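Local coordinates for protein 2-c-methyl-d-erythritol 4-phosphate cytidylyltransferase (Streptococcus pneumoniae, PDB 2VSH) that transfers the cytidylyl group of CTP to D-ribitol 5-phosphate, making the CDP-activated ribitol used for teichoic acid precursors in Streptococcus pneumoniae, at residues V42-I47 / M123-I128; V137-E142 / A209-E214; T170-R175 / D196-F201. One frame throughout, in Å; residues are numbered along the deposited sequence.

Contact 1: residues V42-I47 / M123-I128; sequences VLEPSI and MIQDNI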
loop_
_atom_site.group_PDB
_atom_site.type_symbol
_atom_site.label_atom_id
_atom_site.label_comp_id
_atom_site.label_asym_id
_atom_site.label_seq_id
_atom_site.Cartn_x
_atom_site.Cartn_y
_atom_site.Cartn_z
ATOM N N VAL A 42 -14.378 22.299 -9.788
ATOM C CA VAL A 42 -15.193 23.377 -10.390
ATOM C C VAL A 42 -16.346 23.880 -9.523
ATOM O O VAL A 42 -16.744 25.040 -9.655
ATOM C CB VAL A 42 -15.756 23.038 -11.824
ATOM C CG1 VAL A 42 -14.648 22.616 -12.781
ATOM C CG2 VAL A 42 -16.898 22.005 -11.776
ATOM N N LEU A 43 -16.911 23.028 -8.673
ATOM C CA LEU A 43 -18.031 23.473 -7.844
ATOM C C LEU A 43 -17.606 24.280 -6.650
ATOM O O LEU A 43 -18.406 25.053 -6.107
ATOM C CB LEU A 43 -18.881 22.306 -7.342
ATOM C CG LEU A 43 -19.977 21.731 -8.211
ATOM C CD1 LEU A 43 -20.668 20.673 -7.377
ATOM C CD2 LEU A 43 -20.955 22.811 -8.651
ATOM N N GLU A 44 -16.363 24.088 -6.225
ATOM C CA GLU A 44 -15.882 24.730 -5.006
ATOM C C GLU A 44 -15.852 26.247 -5.181
ATOM O O GLU A 44 -15.026 26.765 -5.941
ATOM C CB GLU A 44 -14.507 24.171 -4.601
ATOM C CG GLU A 44 -13.862 24.896 -3.408
ATOM C CD GLU A 44 -14.795 25.023 -2.228
ATOM O OE1 GLU A 44 -14.881 26.124 -1.655
ATOM O OE2 GLU A 44 -15.463 24.025 -1.889
ATOM N N PRO A 45 -16.746 26.971 -4.471
ATOM C CA PRO A 45 -16.803 28.413 -4.717
ATOM C C PRO A 45 -15.526 29.183 -4.377
ATOM O O PRO A 45 -15.338 30.278 -4.903
ATOM C CB PRO A 45 -17.974 28.881 -3.848
ATOM C CG PRO A 45 -18.107 27.856 -2.794
ATOM C CD PRO A 45 -17.741 26.558 -3.463
ATOM N N SER A 46 -14.662 28.638 -3.524
ATOM C CA SER A 46 -13.496 29.423 -3.063
ATOM C C SER A 46 -12.255 29.295 -3.967
ATOM O O SER A 46 -11.243 29.949 -3.728
ATOM C CB SER A 46 -13.168 29.122 -1.595
ATOM O OG SER A 46 -12.683 27.797 -1.422
ATOM N N ILE A 47 -12.353 28.486 -5.020
ATOM C CA ILE A 47 -11.258 28.275 -5.974
ATOM C C ILE A 47 -11.307 29.327 -7.083
ATOM O O ILE A 47 -12.328 29.455 -7.766
ATOM C CB ILE A 47 -11.329 26.848 -6.615
ATOM C CG1 ILE A 47 -11.192 25.742 -5.552
ATOM C CG2 ILE A 47 -10.281 26.665 -7.743
ATOM C CD1 ILE A 47 -9.835 25.651 -4.875
ATOM N N MET A 123 -12.735 17.062 1.476
ATOM C CA MET A 123 -11.272 16.979 1.473
ATOM C C MET A 123 -10.631 18.287 1.012
ATOM O O MET A 123 -9.720 18.792 1.673
ATOM C CB MET A 123 -10.810 15.841 0.559
ATOM C CG MET A 123 -11.081 14.452 1.135
ATOM S SD MET A 123 -10.796 13.177 -0.105
ATOM C CE MET A 123 -11.681 11.889 0.663
ATOM N N ILE A 124 -11.122 18.827 -0.107
ATOM C CA ILE A 124 -10.680 20.125 -0.638
ATOM C C ILE A 124 -10.858 21.218 0.408
ATOM O O ILE A 124 -9.957 22.003 0.643
ATOM C CB ILE A 124 -11.474 20.513 -1.893
ATOM C CG1 ILE A 124 -11.157 19.540 -3.026
ATOM C CG2 ILE A 124 -11.197 21.987 -2.303
ATOM C CD1 ILE A 124 -12.241 19.446 -4.080
ATOM N N GLN A 125 -12.041 21.261 1.014
ATOM C CA GLN A 125 -12.349 22.265 2.008
ATOM C C GLN A 125 -11.489 22.151 3.277
ATOM O O GLN A 125 -11.025 23.157 3.792
ATOM C CB GLN A 125 -13.850 22.254 2.316
ATOM C CG GLN A 125 -14.662 22.912 1.187
ATOM C CD GLN A 125 -16.156 22.743 1.340
ATOM O OE1 GLN A 125 -16.646 22.234 2.352
ATOM N NE2 GLN A 125 -16.897 23.149 0.308
ATOM N N ASP A 126 -11.295 20.936 3.777
ATOM C CA ASP A 126 -10.377 20.683 4.901
ATOM C C ASP A 126 -8.952 21.146 4.649
ATOM O O ASP A 126 -8.333 21.738 5.529
ATOM C CB ASP A 126 -10.357 19.200 5.269
ATOM C CG ASP A 126 -11.577 18.785 6.031
ATOM O OD1 ASP A 126 -12.485 19.631 6.201
ATOM O OD2 ASP A 126 -11.631 17.611 6.467
ATOM N N ASN A 127 -8.448 20.859 3.449
ATOM C CA ASN A 127 -7.134 21.302 3.005
ATOM C C ASN A 127 -6.982 22.798 3.023
ATOM O O ASN A 127 -5.984 23.327 3.516
ATOM C CB ASN A 127 -6.840 20.761 1.594
ATOM C CG ASN A 127 -6.053 19.481 1.636
ATOM O OD1 ASN A 127 -4.844 19.488 1.429
ATOM N ND2 ASN A 127 -6.727 18.374 1.945
ATOM N N ILE A 128 -7.989 23.486 2.490
ATOM C CA ILE A 128 -7.985 24.945 2.479
ATOM C C ILE A 128 -8.013 25.491 3.912
ATOM O O ILE A 128 -7.275 26.419 4.246
ATOM C CB ILE A 128 -9.165 25.506 1.633
ATOM C CG1 ILE A 128 -8.922 25.206 0.136
ATOM C CG2 ILE A 128 -9.345 27.010 1.879
ATOM C CD1 ILE A 128 -10.208 25.236 -0.731
#

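Contact 2: residues V137-E142 / A209-E214; sequences VDTVVE and ALAKGE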
loop_
_atom_site.group_PDB
_atom_site.type_symbol
_atom_site.label_atom_id
_atom_site.label_comp_id
_atom_site.label_asym_id
_atom_site.label_seq_id
_atom_site.Cartn_x
_atom_site.Cartn_y
_atom_site.Cartn_z
ATOM N N VAL A 137 -0.261 21.217 4.116
ATOM C CA VAL A 137 -1.224 20.184 4.496
ATOM C C VAL A 137 -0.981 18.971 3.614
ATOM O O VAL A 137 -0.781 19.105 2.419
ATOM C CB VAL A 137 -2.702 20.661 4.284
ATOM C CG1 VAL A 137 -3.700 19.629 4.866
ATOM C CG2 VAL A 137 -2.929 22.020 4.905
ATOM N N ASP A 138 -0.989 17.791 4.217
ATOM C CA ASP A 138 -0.844 16.564 3.470
ATOM C C ASP A 138 -2.073 15.739 3.788
ATOM O O ASP A 138 -2.397 15.525 4.959
ATOM C CB ASP A 138 0.410 15.829 3.954
ATOM C CG ASP A 138 0.915 14.796 2.981
ATOM O OD1 ASP A 138 0.294 14.589 1.920
ATOM O OD2 ASP A 138 1.967 14.178 3.289
ATOM N N THR A 139 -2.756 15.268 2.750
ATOM C CA THR A 139 -3.928 14.417 2.940
ATOM C C THR A 139 -3.490 12.977 3.095
ATOM O O THR A 139 -2.854 12.395 2.200
ATOM C CB THR A 139 -4.946 14.565 1.803
ATOM O OG1 THR A 139 -5.173 15.947 1.534
ATOM C CG2 THR A 139 -6.265 13.967 2.197
ATOM N N VAL A 140 -3.851 12.393 4.232
ATOM C CA VAL A 140 -3.432 11.046 4.570
ATOM C C VAL A 140 -4.576 10.202 5.131
ATOM O O VAL A 140 -5.596 10.737 5.575
ATOM C CB VAL A 140 -2.262 11.051 5.594
ATOM C CG1 VAL A 140 -1.092 11.917 5.101
ATOM C CG2 VAL A 140 -2.745 11.549 6.973
ATOM N N VAL A 141 -4.377 8.888 5.114
ATOM C CA VAL A 141 -5.218 7.930 5.829
ATOM C C VAL A 141 -4.307 7.051 6.692
ATOM O O VAL A 141 -3.102 6.966 6.439
ATOM C CB VAL A 141 -6.052 7.027 4.864
ATOM C CG1 VAL A 141 -7.154 7.825 4.203
ATOM C CG2 VAL A 141 -5.177 6.344 3.823
ATOM N N GLU A 142 -4.867 6.398 7.702
ATOM C CA GLU A 142 -4.091 5.419 8.464
ATOM C C GLU A 142 -3.570 4.323 7.549
ATOM O O GLU A 142 -4.317 3.783 6.731
ATOM C CB GLU A 142 -4.922 4.802 9.585
ATOM C CG GLU A 142 -5.275 5.779 10.690
ATOM C CD GLU A 142 -6.059 5.144 11.824
ATOM O OE1 GLU A 142 -6.180 3.893 11.864
ATOM O OE2 GLU A 142 -6.555 5.908 12.686
ATOM N N ALA A 209 0.399 20.014 8.587
ATOM C CA ALA A 209 -0.774 19.419 9.224
ATOM C C ALA A 209 -1.275 18.217 8.436
ATOM O O ALA A 209 -1.091 18.147 7.211
ATOM C CB ALA A 209 -1.886 20.451 9.320
ATOM N N LEU A 210 -1.908 17.276 9.139
ATOM C CA LEU A 210 -2.535 16.134 8.490
ATOM C C LEU A 210 -3.996 16.473 8.162
ATOM O O LEU A 210 -4.727 16.946 9.026
ATOM C CB LEU A 210 -2.473 14.889 9.397
ATOM C CG LEU A 210 -1.077 14.440 9.862
ATOM C CD1 LEU A 210 -1.162 13.185 10.748
ATOM C CD2 LEU A 210 -0.140 14.215 8.688
ATOM N N ALA A 211 -4.406 16.241 6.913
ATOM C CA ALA A 211 -5.830 16.279 6.551
ATOM C C ALA A 211 -6.309 14.851 6.337
ATOM O O ALA A 211 -5.554 13.989 5.900
ATOM C CB ALA A 211 -6.066 17.126 5.299
ATOM N N LYS A 212 -7.574 14.615 6.660
ATOM C CA LYS A 212 -8.168 13.293 6.587
ATOM C C LYS A 212 -8.488 12.987 5.138
ATOM O O LYS A 212 -9.275 13.688 4.499
ATOM C CB LYS A 212 -9.420 13.240 7.490
ATOM C CG LYS A 212 -10.290 11.990 7.380
ATOM C CD LYS A 212 -11.485 12.071 8.356
ATOM C CE LYS A 212 -12.776 11.446 7.788
ATOM N NZ LYS A 212 -12.606 10.019 7.389
ATOM N N GLY A 213 -7.832 11.957 4.616
ATOM C CA GLY A 213 -8.123 11.432 3.291
ATOM C C GLY A 213 -9.296 10.484 3.356
ATOM O O GLY A 213 -10.126 10.576 4.258
ATOM N N GLU A 214 -9.378 9.579 2.386
ATOM C CA GLU A 214 -10.410 8.553 2.368
ATOM C C GLU A 214 -9.823 7.325 1.703
ATOM O O GLU A 214 -9.013 7.446 0.778
ATOM C CB GLU A 214 -11.617 9.047 1.566
ATOM C CG GLU A 214 -12.953 8.628 2.107
ATOM C CD GLU A 214 -13.329 9.356 3.379
ATOM O OE1 GLU A 214 -13.375 8.693 4.429
ATOM O OE2 GLU A 214 -13.575 10.581 3.336
#

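Contact 3: residues T170-R175 / D196-F201; sequences TPQTFR and DACKIF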
loop_
_atom_site.group_PDB
_atom_site.type_symbol
_atom_site.label_atom_id
_atom_site.label_comp_id
_atom_site.label_asym_id
_atom_site.label_seq_id
_atom_site.Cartn_x
_atom_site.Cartn_y
_atom_site.Cartn_z
ATOM N N THR A 170 -3.248 12.657 -1.919
ATOM C CA THR A 170 -3.350 14.084 -2.201
ATOM C C THR A 170 -4.818 14.482 -1.973
ATOM O O THR A 170 -5.676 13.603 -1.956
ATOM C CB THR A 170 -2.782 14.481 -3.595
ATOM O OG1 THR A 170 -3.663 14.080 -4.654
ATOM C CG2 THR A 170 -1.365 13.909 -3.819
ATOM N N PRO A 171 -5.121 15.791 -1.816
ATOM C CA PRO A 171 -4.284 17.010 -1.915
ATOM C C PRO A 171 -3.066 17.190 -1.000
ATOM O O PRO A 171 -2.959 16.597 0.076
ATOM C CB PRO A 171 -5.289 18.156 -1.688
ATOM C CG PRO A 171 -6.592 17.613 -2.071
ATOM C CD PRO A 171 -6.538 16.147 -1.618
ATOM N N GLN A 172 -2.150 18.017 -1.487
ATOM C CA GLN A 172 -1.085 18.606 -0.707
ATOM C C GLN A 172 -1.182 20.105 -0.963
ATOM O O GLN A 172 -1.159 20.555 -2.116
ATOM C CB GLN A 172 0.272 18.044 -1.134
ATOM C CG GLN A 172 0.362 16.541 -0.979
ATOM C CD GLN A 172 1.728 15.949 -1.321
ATOM O OE1 GLN A 172 2.179 15.018 -0.663
ATOM N NE2 GLN A 172 2.376 16.473 -2.357
ATOM N N THR A 173 -1.312 20.871 0.116
ATOM C CA THR A 173 -1.736 22.266 0.031
ATOM C C THR A 173 -0.756 23.195 0.753
ATOM O O THR A 173 -0.281 22.896 1.848
ATOM C CB THR A 173 -3.178 22.420 0.601
ATOM O OG1 THR A 173 -4.055 21.570 -0.150
ATOM C CG2 THR A 173 -3.679 23.870 0.528
ATOM N N PHE A 174 -0.447 24.324 0.119
ATOM C CA PHE A 174 0.561 25.231 0.636
ATOM C C PHE A 174 0.550 26.568 -0.110
ATOM O O PHE A 174 -0.012 26.674 -1.193
ATOM C CB PHE A 174 1.963 24.563 0.572
ATOM C CG PHE A 174 2.218 23.783 -0.690
ATOM C CD1 PHE A 174 2.427 24.435 -1.900
ATOM C CD2 PHE A 174 2.253 22.392 -0.669
ATOM C CE1 PHE A 174 2.647 23.703 -3.070
ATOM C CE2 PHE A 174 2.480 21.665 -1.827
ATOM C CZ PHE A 174 2.672 22.324 -3.030
ATOM N N ARG A 175 1.189 27.577 0.473
ATOM C CA ARG A 175 1.333 28.881 -0.182
ATOM C C ARG A 175 2.275 28.720 -1.358
ATOM O O ARG A 175 3.313 28.061 -1.245
ATOM C CB ARG A 175 1.843 29.929 0.809
ATOM C CG ARG A 175 0.778 30.367 1.814
ATOM C CD ARG A 175 1.344 30.893 3.129
ATOM N NE ARG A 175 0.249 30.926 4.099
ATOM C CZ ARG A 175 -0.110 29.917 4.898
ATOM N NH1 ARG A 175 0.549 28.766 4.909
ATOM N NH2 ARG A 175 -1.147 30.066 5.700
ATOM N N ASP A 196 8.604 14.421 -3.027
ATOM C CA ASP A 196 7.295 14.743 -2.490
ATOM C C ASP A 196 7.315 16.186 -2.017
ATOM O O ASP A 196 8.284 16.622 -1.377
ATOM C CB ASP A 196 6.971 13.774 -1.342
ATOM C CG ASP A 196 5.643 14.065 -0.684
ATOM O OD1 ASP A 196 4.650 13.385 -0.992
ATOM O OD2 ASP A 196 5.583 14.975 0.152
ATOM N N ALA A 197 6.253 16.927 -2.326
ATOM C CA ALA A 197 6.197 18.355 -2.019
ATOM C C ALA A 197 6.178 18.585 -0.509
ATOM O O ALA A 197 6.898 19.445 0.005
ATOM C CB ALA A 197 4.978 19.008 -2.692
ATOM N N CYS A 198 5.370 17.802 0.201
ATOM C CA CYS A 198 5.321 17.901 1.663
ATOM C C CYS A 198 6.665 17.574 2.334
ATOM O O CYS A 198 7.029 18.200 3.331
ATOM C CB CYS A 198 4.192 17.038 2.228
ATOM S SG CYS A 198 2.548 17.710 1.782
ATOM N N LYS A 199 7.391 16.606 1.789
ATOM C CA LYS A 199 8.741 16.247 2.281
ATOM C C LYS A 199 9.684 17.458 2.332
ATOM O O LYS A 199 10.466 17.603 3.266
ATOM C CB LYS A 199 9.338 15.122 1.418
ATOM C CG LYS A 199 10.769 14.696 1.744
ATOM C CD LYS A 199 10.946 14.291 3.203
ATOM C CE LYS A 199 12.342 13.759 3.490
ATOM N NZ LYS A 199 12.533 12.380 2.934
ATOM N N ILE A 200 9.591 18.329 1.330
ATOM C CA ILE A 200 10.427 19.526 1.253
ATOM C C ILE A 200 10.103 20.454 2.417
ATOM O O ILE A 200 11.008 20.987 3.033
ATOM C CB ILE A 200 10.246 20.269 -0.084
ATOM C CG1 ILE A 200 10.655 19.371 -1.263
ATOM C CG2 ILE A 200 11.038 21.586 -0.114
ATOM C CD1 ILE A 200 10.289 19.970 -2.611
ATOM N N PHE A 201 8.815 20.640 2.714
ATOM C CA PHE A 201 8.400 21.437 3.876
ATOM C C PHE A 201 8.861 20.772 5.179
ATOM O O PHE A 201 9.399 21.439 6.065
ATOM C CB PHE A 201 6.866 21.677 3.879
ATOM C CG PHE A 201 6.393 22.715 2.865
ATOM C CD1 PHE A 201 6.257 22.382 1.512
ATOM C CD2 PHE A 201 6.065 24.001 3.270
ATOM C CE1 PHE A 201 5.816 23.333 0.556
ATOM C CE2 PHE A 201 5.622 24.976 2.335
ATOM C CZ PHE A 201 5.500 24.628 0.966
#

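Contact 1: residues V42-I47 / M123-I128
The polar half of this contact is organised by the carboxylate of E44. CG of E44 stands anti to the backbone N (chi1 174°) and the chain bends at chi2, which sends the carboxylate across to the helix. There Q125 NE2 donates to E44 OE2 at 2.8 Å, almost straight and in its own amide plane, and uses the syn lone pair of that oxygen; carboxylate and amide planes stand nearly perpendicular, 88° apart. The other oxygen turns back on its own loop: E44 OE1 accepts from S46 OG at 2.8 Å and from S46 N at 3.1 Å, both from above the carboxylate plane. Three bonds thus fix the rotation of the carboxylate, and the two to S46 brace the type I beta turn from E44 to I47. This turn links helix 33-42 to strand 50-54, while 123-128 belongs to helix 121-133, so the contact joins a helix-to-strand connection of the Rossmann-like GT-A core to a helix packed against its sheet. The apolar half is looser. E44 CG slides past I124 CG2 at 4.1 Å, and I128 reaches out with CD1, which lies 3.6 Å from S46 OG and 4.2 Å from I47 CD1, the two isoleucines crossing obliquely. S46, I47 and I128 all also touch I3 on strand 3-9.

Contact 2: residues V137-E142 / A209-E214
Strands 137-142 and 209-212 run parallel in register, V137 beside A209 and T139 beside A211, but their axes twist to 53°, and four backbone bonds join them: D138 N to A209 O, A211 N to D138 O, V140 N to A211 O and G213 N to V140 O. The last is the shortest, 2.7 Å, and carries the pairing one residue past the end of strand 209-212. D138 N and V140 N meet their carbonyls nearly along the C=O axis, whereas A211 N and G213 N approach from above the carbonyl plane. On the face of V137, T139 and A211, V137 CG1, anti to its backbone N (chi1 -173°), presses on A211 CB at 3.5 Å, a tight methyl contact. T139 puts CG2 anti to its N, over G213 CA at 3.3 Å, while OG1 turns to P171 O. V141 CG1 lies against the following peptide, 3.4 Å from E214 N. V140 CG2 crosses L210 CD2 obliquely at 4.1 Å. Beyond the strand, E214 is held by a salt bridge to R122. Strand 209-212 is the outermost of the chain's mixed sheet, and here the second subunit comes in, with its V148 packing on V140, its I156 on L210, and backbone hydrogen bonds from L210: a parallel edge pair of the GT-A nucleotidyltransferase fold, placed at the dimer interface.

Contact 3: residues T170-R175 / D196-F201
The ring of F174 has F201 CE1 over one face, with A197 CB reaching its CE2 obliquely at 3.7 Å. The planes of the F174 and F201 rings are near parallel, 24° apart, but displaced until little of one ring lies over the other, with centroids 5.2 Å apart. F201 CZ therefore comes closest to F174 CB, at 3.6 Å, rather than to the middle of the ring. At the edge of the F201 ring, in its plane, lies A197 O of the same helix. F174 holds its CG flanked by both backbone N and C (chi1 41°), and this sets the ring against A197 and F201; F179 meets the F174 ring too, and A136 touches both phenylalanines. Nearer the helix start, the extended side chain of Q172 runs alongside C198, whose SG lies 3.7 Å from Q172 CB. The amide of Q172 ends beside A197 and the carboxylate of D196, amide and carboxylate planes standing nearly perpendicular. D196 is the N-cap of helix 197-203: with CG anti to its backbone N, its OD2 accepts from K199 N at 2.9 Å through the anti lone pair. I159 of the second subunit packs on D196 and C198, and its carbonyl O accepts a hydrogen bond from K199 NZ. Strand 171-175 and helix 197-201 cross at 44° with axes 9.4 Å apart, a helix laid on the central sheet of the GT-A fold beside the probable CTP pocket.

All three contacts meet the central sheet, and N127 of helix 121-133 ties them together: its ND2 reaches T139 OG1 of contact 2 at 2.9 Å, and its OD1 reaches T173 OG1 of contact 3 at 2.7 Å, both probable hydrogen bonds. Contacts 2 and 3, centres 11 Å apart, share neighbouring strands, where T173 O lies 2.8 Å from V137 N. C198 SG packs on D138 CG at 3.5 Å. Contacts 2 and 3, unlike contact 1, touch the second subunit. In side-chain distances to the probable CTP site, A197 of contact 3 is about 4 Å from N87 and D138 of contact 2 about 8 Å from R86; contact 1 lies away from that site.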